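Local coordinates for protein dermonecrotic toxin (Pasteurella multocida, PDB 2EBF) that acts as a dermonecrotic, potently mitogenic toxin that induces bone resorption and is associated with progressive atrophic rhinitis in pigs, represented here by its C-terminal region, at residues Tyr205-Ile210 with Asn259-Gly264; Ser585-Leu590 with Glu601-Ile606. All coordinates share one frame; numbering follows the deposited sequence.

Contact 1: Tyr205-Ile210 with Asn259-Gly264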
ATOM      1  N   TYR A 205      14.978  16.699   9.098  1.00 34.23           N
ATOM      2  CA  TYR A 205      14.386  17.992   9.435  1.00 33.74           C
ATOM      3  C   TYR A 205      15.424  19.110   9.488  1.00 33.99           C
ATOM      4  O   TYR A 205      16.576  18.895   9.876  1.00 33.53           O
ATOM      5  CB  TYR A 205      13.611  17.918  10.757  1.00 33.18           C
ATOM      6  CG  TYR A 205      12.872  16.604  10.971  1.00 32.40           C
ATOM      7  CD1 TYR A 205      13.429  15.597  11.757  1.00 31.07           C
ATOM      8  CD2 TYR A 205      11.628  16.367  10.375  1.00 32.48           C
ATOM      9  CE1 TYR A 205      12.774  14.382  11.954  1.00 30.76           C
ATOM     10  CE2 TYR A 205      10.952  15.148  10.568  1.00 31.50           C
ATOM     11  CZ  TYR A 205      11.537  14.160  11.363  1.00 32.04           C
ATOM     12  OH  TYR A 205      10.902  12.948  11.579  1.00 30.46           O
ATOM     13  N   VAL A 206      15.010  20.300   9.068  1.00 34.07           N
ATOM     14  CA  VAL A 206      15.858  21.482   9.163  1.00 34.78           C
ATOM     15  C   VAL A 206      15.064  22.629   9.751  1.00 35.24           C
ATOM     16  O   VAL A 206      13.951  22.919   9.306  1.00 35.27           O
ATOM     17  CB  VAL A 206      16.458  21.903   7.795  1.00 34.64           C
ATOM     18  CG1 VAL A 206      17.283  23.191   7.927  1.00 34.46           C
ATOM     19  CG2 VAL A 206      17.324  20.805   7.224  1.00 34.44           C
ATOM     20  N   ILE A 207      15.634  23.260  10.774  1.00 36.09           N
ATOM     21  CA  ILE A 207      15.164  24.558  11.220  1.00 36.79           C
ATOM     22  C   ILE A 207      16.113  25.568  10.574  1.00 37.52           C
ATOM     23  O   ILE A 207      17.295  25.652  10.931  1.00 37.24           O
ATOM     24  CB  ILE A 207      15.138  24.681  12.771  1.00 37.21           C
ATOM     25  CG1 ILE A 207      13.988  23.860  13.372  1.00 37.25           C
ATOM     26  CG2 ILE A 207      14.956  26.134  13.189  1.00 36.72           C
ATOM     27  CD1 ILE A 207      14.147  22.346  13.294  1.00 38.54           C
ATOM     28  N   GLU A 208      15.588  26.303   9.596  1.00 37.93           N
ATOM     29  CA  GLU A 208      16.396  27.166   8.738  1.00 38.96           C
ATOM     30  C   GLU A 208      16.992  28.354   9.501  1.00 38.97           C
ATOM     31  O   GLU A 208      18.171  28.664   9.349  1.00 38.78           O
ATOM     32  CB  GLU A 208      15.562  27.645   7.542  1.00 38.71           C
ATOM     33  CG  GLU A 208      16.307  28.555   6.573  1.00 39.72           C
ATOM     34  CD  GLU A 208      15.579  28.761   5.254  1.00 40.13           C
ATOM     35  OE1 GLU A 208      14.356  28.513   5.187  1.00 42.89           O
ATOM     36  OE2 GLU A 208      16.236  29.179   4.277  1.00 42.31           O
ATOM     37  N   ASP A 209      16.168  29.008  10.316  1.00 39.49           N
ATOM     38  CA  ASP A 209      16.614  30.143  11.117  1.00 39.84           C
ATOM     39  C   ASP A 209      16.465  29.842  12.603  1.00 39.96           C
ATOM     40  O   ASP A 209      15.357  29.820  13.140  1.00 39.66           O
ATOM     41  CB  ASP A 209      15.831  31.405  10.734  1.00 39.84           C
ATOM     42  CG  ASP A 209      16.429  32.676  11.318  1.00 40.37           C
ATOM     43  OD1 ASP A 209      16.095  33.759  10.801  1.00 41.41           O
ATOM     44  OD2 ASP A 209      17.227  32.609  12.281  1.00 40.15           O
ATOM     45  N   ILE A 210      17.602  29.632  13.259  1.00 40.48           N
ATOM     46  CA  ILE A 210      17.669  29.318  14.687  1.00 41.17           C
ATOM     47  C   ILE A 210      17.003  30.359  15.613  1.00 41.44           C
ATOM     48  O   ILE A 210      16.560  30.021  16.714  1.00 41.48           O
ATOM     49  CB  ILE A 210      19.155  29.034  15.101  1.00 41.52           C
ATOM     50  CG1 ILE A 210      19.594  27.639  14.625  1.00 41.45           C
ATOM     51  CG2 ILE A 210      19.390  29.186  16.591  1.00 41.76           C
ATOM     52  CD1 ILE A 210      18.501  26.600  14.634  1.00 42.21           C
ATOM     53  N   ASN A 259      23.679  29.274  11.472  1.00 44.53           N
ATOM     54  CA  ASN A 259      22.320  29.682  11.868  1.00 43.59           C
ATOM     55  C   ASN A 259      21.192  28.699  11.502  1.00 42.64           C
ATOM     56  O   ASN A 259      20.013  28.984  11.732  1.00 42.40           O
ATOM     57  CB  ASN A 259      22.008  31.099  11.353  1.00 43.88           C
ATOM     58  CG  ASN A 259      20.821  31.737  12.058  1.00 44.55           C
ATOM     59  OD1 ASN A 259      19.815  32.061  11.424  1.00 45.68           O
ATOM     60  ND2 ASN A 259      20.932  31.918  13.371  1.00 45.05           N
ATOM     61  N   SER A 260      21.558  27.547  10.940  1.00 41.52           N
ATOM     62  CA  SER A 260      20.585  26.499  10.619  1.00 40.57           C
ATOM     63  C   SER A 260      20.849  25.223  11.413  1.00 40.02           C
ATOM     64  O   SER A 260      21.998  24.802  11.558  1.00 39.74           O
ATOM     65  CB  SER A 260      20.585  26.195   9.117  1.00 40.57           C
ATOM     66  OG  SER A 260      20.140  27.312   8.364  1.00 39.86           O
ATOM     67  N   LEU A 261      19.773  24.615  11.914  1.00 39.29           N
ATOM     68  CA  LEU A 261      19.849  23.354  12.653  1.00 38.35           C
ATOM     69  C   LEU A 261      19.358  22.192  11.795  1.00 38.32           C
ATOM     70  O   LEU A 261      18.261  22.237  11.237  1.00 37.67           O
ATOM     71  CB  LEU A 261      19.029  23.444  13.941  1.00 38.44           C
ATOM     72  CG  LEU A 261      18.700  22.190  14.755  1.00 37.70           C
ATOM     73  CD1 LEU A 261      19.920  21.658  15.483  1.00 37.67           C
ATOM     74  CD2 LEU A 261      17.582  22.496  15.736  1.00 37.78           C
ATOM     75  N   TYR A 262      20.189  21.157  11.706  1.00 37.89           N
ATOM     76  CA  TYR A 262      19.915  19.978  10.894  1.00 37.65           C
ATOM     77  C   TYR A 262      19.756  18.772  11.804  1.00 37.77           C
ATOM     78  O   TYR A 262      20.605  18.521  12.666  1.00 37.47           O
ATOM     79  CB  TYR A 262      21.060  19.746   9.907  1.00 37.64           C
ATOM     80  CG  TYR A 262      21.287  20.911   8.971  1.00 37.80           C
ATOM     81  CD1 TYR A 262      22.056  22.014   9.360  1.00 38.40           C
ATOM     82  CD2 TYR A 262      20.730  20.917   7.700  1.00 37.29           C
ATOM     83  CE1 TYR A 262      22.255  23.089   8.499  1.00 37.66           C
ATOM     84  CE2 TYR A 262      20.919  21.986   6.834  1.00 37.70           C
ATOM     85  CZ  TYR A 262      21.684  23.067   7.236  1.00 37.99           C
ATOM     86  OH  TYR A 262      21.865  24.118   6.367  1.00 37.45           O
ATOM     87  N   ILE A 263      18.662  18.036  11.611  1.00 37.47           N
ATOM     88  CA  ILE A 263      18.304  16.930  12.491  1.00 37.40           C
ATOM     89  C   ILE A 263      18.227  15.610  11.719  1.00 37.59           C
ATOM     90  O   ILE A 263      17.622  15.538  10.636  1.00 37.20           O
ATOM     91  CB  ILE A 263      16.972  17.226  13.235  1.00 37.26           C
ATOM     92  CG1 ILE A 263      17.138  18.443  14.158  1.00 37.01           C
ATOM     93  CG2 ILE A 263      16.496  16.007  14.024  1.00 37.71           C
ATOM     94  CD1 ILE A 263      15.835  19.115  14.563  1.00 35.72           C
ATOM     95  N   GLY A 264      18.844  14.573  12.287  1.00 37.40           N
ATOM     96  CA  GLY A 264      18.863  13.239  11.687  1.00 37.27           C
ATOM     97  C   GLY A 264      18.064  12.183  12.436  1.00 37.08           C
ATOM     98  O   GLY A 264      17.904  11.067  11.940  1.00 37.38           O
TER

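Contact 2: Ser585-Leu590 with Glu601-Ile606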
ATOM      1  N   SER A 585      -0.317 -25.826 -32.178  1.00 36.04           N
ATOM      2  CA  SER A 585       0.009 -24.760 -31.224  1.00 35.87           C
ATOM      3  C   SER A 585      -0.903 -24.791 -30.001  1.00 35.86           C
ATOM      4  O   SER A 585      -0.478 -24.466 -28.888  1.00 35.83           O
ATOM      5  CB  SER A 585      -0.035 -23.378 -31.897  1.00 36.11           C
ATOM      6  OG  SER A 585      -1.355 -23.001 -32.261  1.00 36.22           O
ATOM      7  N   ARG A 586      -2.154 -25.192 -30.210  1.00 35.59           N
ATOM      8  CA  ARG A 586      -3.128 -25.278 -29.125  1.00 35.22           C
ATOM      9  C   ARG A 586      -2.925 -26.461 -28.167  1.00 36.00           C
ATOM     10  O   ARG A 586      -3.423 -26.432 -27.042  1.00 35.72           O
ATOM     11  CB  ARG A 586      -4.549 -25.325 -29.689  1.00 35.16           C
ATOM     12  CG  ARG A 586      -4.967 -24.090 -30.466  1.00 33.71           C
ATOM     13  CD  ARG A 586      -6.363 -24.285 -31.069  1.00 33.57           C
ATOM     14  NE  ARG A 586      -6.740 -23.201 -31.978  1.00 29.57           N
ATOM     15  CZ  ARG A 586      -7.008 -23.351 -33.273  1.00 28.64           C
ATOM     16  NH1 ARG A 586      -6.955 -24.553 -33.849  1.00 29.73           N
ATOM     17  NH2 ARG A 586      -7.345 -22.295 -34.001  1.00 25.97           N
ATOM     18  N   LEU A 587      -2.217 -27.503 -28.599  1.00 36.91           N
ATOM     19  CA  LEU A 587      -2.085 -28.702 -27.759  1.00 38.04           C
ATOM     20  C   LEU A 587      -1.511 -28.424 -26.355  1.00 38.49           C
ATOM     21  O   LEU A 587      -2.106 -28.849 -25.363  1.00 38.30           O
ATOM     22  CB  LEU A 587      -1.327 -29.828 -28.481  1.00 38.05           C
ATOM     23  CG  LEU A 587      -1.270 -31.187 -27.778  1.00 38.79           C
ATOM     24  CD1 LEU A 587      -2.660 -31.779 -27.582  1.00 40.34           C
ATOM     25  CD2 LEU A 587      -0.408 -32.134 -28.578  1.00 38.65           C
ATOM     26  N   PRO A 588      -0.373 -27.705 -26.259  1.00 39.48           N
ATOM     27  CA  PRO A 588       0.133 -27.341 -24.922  1.00 40.04           C
ATOM     28  C   PRO A 588      -0.897 -26.673 -24.007  1.00 40.54           C
ATOM     29  O   PRO A 588      -0.962 -26.993 -22.817  1.00 41.10           O
ATOM     30  CB  PRO A 588       1.282 -26.378 -25.237  1.00 40.19           C
ATOM     31  CG  PRO A 588       1.769 -26.834 -26.566  1.00 39.95           C
ATOM     32  CD  PRO A 588       0.535 -27.229 -27.321  1.00 39.44           C
ATOM     33  N   LEU A 589      -1.708 -25.773 -24.559  1.00 40.36           N
ATOM     34  CA  LEU A 589      -2.719 -25.065 -23.773  1.00 40.29           C
ATOM     35  C   LEU A 589      -3.706 -26.047 -23.164  1.00 40.44           C
ATOM     36  O   LEU A 589      -4.158 -25.858 -22.041  1.00 40.00           O
ATOM     37  CB  LEU A 589      -3.452 -24.020 -24.623  1.00 39.99           C
ATOM     38  CG  LEU A 589      -2.589 -23.028 -25.419  1.00 40.07           C
ATOM     39  CD1 LEU A 589      -3.468 -22.085 -26.239  1.00 38.91           C
ATOM     40  CD2 LEU A 589      -1.645 -22.247 -24.510  1.00 40.11           C
ATOM     41  N   LEU A 590      -4.020 -27.104 -23.911  1.00 40.73           N
ATOM     42  CA  LEU A 590      -4.953 -28.119 -23.439  1.00 41.56           C
ATOM     43  C   LEU A 590      -4.314 -29.034 -22.396  1.00 42.47           C
ATOM     44  O   LEU A 590      -4.901 -29.275 -21.337  1.00 42.12           O
ATOM     45  CB  LEU A 590      -5.512 -28.931 -24.611  1.00 41.30           C
ATOM     46  CG  LEU A 590      -6.484 -28.191 -25.534  1.00 40.78           C
ATOM     47  CD1 LEU A 590      -6.755 -29.014 -26.783  1.00 41.70           C
ATOM     48  CD2 LEU A 590      -7.786 -27.870 -24.814  1.00 39.41           C
ATOM     49  N   GLU A 601      -8.153 -38.440 -20.385  1.00 39.42           N
ATOM     50  CA  GLU A 601      -9.604 -38.335 -20.373  1.00 38.54           C
ATOM     51  C   GLU A 601     -10.073 -37.049 -21.061  1.00 37.78           C
ATOM     52  O   GLU A 601     -11.007 -37.077 -21.865  1.00 37.65           O
ATOM     53  CB  GLU A 601     -10.144 -38.399 -18.951  1.00 38.69           C
ATOM     54  CG  GLU A 601     -11.660 -38.460 -18.905  1.00 39.43           C
ATOM     55  CD  GLU A 601     -12.219 -38.458 -17.502  1.00 41.15           C
ATOM     56  OE1 GLU A 601     -11.431 -38.382 -16.531  1.00 42.44           O
ATOM     57  OE2 GLU A 601     -13.457 -38.533 -17.376  1.00 41.90           O
ATOM     58  N   LEU A 602      -9.425 -35.930 -20.737  1.00 36.63           N
ATOM     59  CA  LEU A 602      -9.698 -34.659 -21.407  1.00 35.67           C
ATOM     60  C   LEU A 602      -9.597 -34.775 -22.931  1.00 35.10           C
ATOM     61  O   LEU A 602     -10.518 -34.373 -23.644  1.00 35.20           O
ATOM     62  CB  LEU A 602      -8.775 -33.545 -20.895  1.00 35.47           C
ATOM     63  CG  LEU A 602      -8.960 -32.181 -21.583  1.00 35.38           C
ATOM     64  CD1 LEU A 602     -10.367 -31.586 -21.321  1.00 34.09           C
ATOM     65  CD2 LEU A 602      -7.870 -31.195 -21.190  1.00 35.72           C
ATOM     66  N   MET A 603      -8.491 -35.327 -23.426  1.00 34.33           N
ATOM     67  CA  MET A 603      -8.279 -35.441 -24.872  1.00 34.07           C
ATOM     68  C   MET A 603      -9.313 -36.351 -25.548  1.00 33.32           C
ATOM     69  O   MET A 603      -9.715 -36.120 -26.699  1.00 32.98           O
ATOM     70  CB  MET A 603      -6.851 -35.903 -25.192  1.00 34.58           C
ATOM     71  CG  MET A 603      -5.737 -34.954 -24.723  1.00 36.28           C
ATOM     72  SD  MET A 603      -6.019 -33.187 -25.034  1.00 39.87           S
ATOM     73  CE  MET A 603      -5.947 -33.148 -26.831  1.00 39.94           C
ATOM     74  N   GLN A 604      -9.730 -37.384 -24.824  1.00 32.91           N
ATOM     75  CA  GLN A 604     -10.778 -38.294 -25.274  1.00 32.82           C
ATOM     76  C   GLN A 604     -12.125 -37.577 -25.447  1.00 32.17           C
ATOM     77  O   GLN A 604     -12.832 -37.800 -26.426  1.00 31.42           O
ATOM     78  CB  GLN A 604     -10.932 -39.414 -24.260  1.00 33.32           C
ATOM     79  CG  GLN A 604     -11.735 -40.586 -24.736  1.00 36.36           C
ATOM     80  CD  GLN A 604     -11.200 -41.866 -24.159  1.00 41.14           C
ATOM     81  OE1 GLN A 604     -11.475 -42.209 -23.002  1.00 43.63           O
ATOM     82  NE2 GLN A 604     -10.397 -42.574 -24.949  1.00 41.65           N
ATOM     83  N   LYS A 605     -12.468 -36.731 -24.479  1.00 31.62           N
ATOM     84  CA  LYS A 605     -13.704 -35.938 -24.536  1.00 31.44           C
ATOM     85  C   LYS A 605     -13.673 -34.937 -25.684  1.00 30.60           C
ATOM     86  O   LYS A 605     -14.671 -34.737 -26.383  1.00 30.45           O
ATOM     87  CB  LYS A 605     -13.936 -35.208 -23.218  1.00 31.79           C
ATOM     88  CG  LYS A 605     -14.386 -36.131 -22.087  1.00 34.62           C
ATOM     89  CD  LYS A 605     -14.735 -35.342 -20.827  1.00 37.63           C
ATOM     90  CE  LYS A 605     -14.843 -36.265 -19.616  1.00 40.26           C
ATOM     91  NZ  LYS A 605     -15.908 -37.311 -19.756  1.00 40.62           N
ATOM     92  N   ILE A 606     -12.511 -34.323 -25.873  1.00 30.42           N
ATOM     93  CA  ILE A 606     -12.296 -33.361 -26.941  1.00 30.23           C
ATOM     94  C   ILE A 606     -12.426 -34.051 -28.301  1.00 29.96           C
ATOM     95  O   ILE A 606     -13.089 -33.534 -29.199  1.00 29.94           O
ATOM     96  CB  ILE A 606     -10.948 -32.617 -26.730  1.00 30.17           C
ATOM     97  CG1 ILE A 606     -11.070 -31.661 -25.532  1.00 30.62           C
ATOM     98  CG2 ILE A 606     -10.502 -31.884 -27.989  1.00 30.21           C
ATOM     99  CD1 ILE A 606      -9.735 -31.097 -25.057  1.00 31.13           C
TER

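Contact 1: Tyr205-Ile210 with Asn259-Gly264
Antiparallel strand pairing joins 205-207 to 260-263 within the C2 region of the toxin. Y205 faces I263, V206 faces Y262 and I207 faces L261. I263 N donates to Y205 O at 2.8 Å. The return bond, from Y205 N to I263 O, is longer at 3.3 Å but nearly straight, with 175° at the hydrogen. I207 and L261 exchange two further bonds, each lying in the plane of the accepting carbonyl. The link goes on past the end of strand 205-207. S260 OG, turned anti to its own carbonyl carbon (chi1 -65°), donates to a lone pair of E208 O at 2.6 Å. I210 N then bonds to N259 O at 2.9 Å.

The sheet has three antiparallel strands. Strand 260-263 lies in the middle and forms a tight beta-hairpin with 254-257, while 205-207 is an outer strand. On one face V206 and Y262 run side by side and point the same way. V206 CG1 sits over a face of the Y262 ring, and V206 CG2 meets Y262 CD2 at 3.4 Å. Loop residues Y191, P196 and I199 pack against this side.

The other face carries Y205, I207, L261 and I263 and is covered by helices 234-248, 288-300 and 305-309. I263 CG2 meets the edge of the Y205 ring in plane, 3.8 Å from Y205 CD1. F305 and F314 pack edge-to-face with the same ring, and Y205 OH is hydrogen-bonded to Y267 N. I207 CD1 reaches I263 CD1 at 3.9 Å. The approach of I210 CD1 to L261 CB, 3.3 Å, is unusually short, and the I210 chi2 is off its usual values, so this detail is doubtful.

Contact 2: Ser585-Leu590 with Glu601-Ile606
L590 and I606 meet tip to tip between two helices, 583-591 and 596-610, of the C3 region. These two consecutive helices, joined by a short loop, pack on the antiparallel sheet of this region. L590 CD2 lies 3.8 Å from I606 CD1, and L590 CD1 also touches that methyl. The M603 side chain bends at chi2 (-44°) and chi3 (-67°), which swings its methyl toward the other helix. There M603 CE touches L587 CD1 at 3.6 Å, the two side chains crossing at a slant. It also approaches L590 CD1 at 4.2 Å. No hydrogen bond links the two segments, and the contact between their side chains is apolar.

The segment axes come no closer than 11.9 Å and run at 129° to each other. Side chains therefore span most of the gap; the two backbones do not touch each other. The sheet helps to place both helices. L590 packs on P700 and I606 on I698, both of strand 697-700, while L602 packs on F671 and F673 of strand 660-673. R586 anchors helix 583-591 through salt bridges to D693 and E707, and also pairs with E583 of its own helix. S593, in the turn between the helices, uses its OG to hydrogen-bond L590 O. That same carbonyl oxygen, L590 O, is touched by L602 CD2 at 3.5 Å.

How the contacts relate
Contacts 1 and 2 belong to different parts of the toxin fragment and do not touch. Their centres lie 70 Å apart and their nearest atoms about 52 Å apart. The two contacts are on opposite sides of the chain's centre. Contact 1, in the C2 region, comes wholly earlier in the sequence than contact 2, in the C3 region. The side chain of E208 in contact 1 is about 6 Å from a bound glucose. Contact 2 shares the C3 region with the phosphonate pocket, lined by G624, S625, C626, D627 and S628. C626 is disulfide-bonded to C620 in this crystal. The C-terminal fragment carries a thiol protease-like catalytic triad.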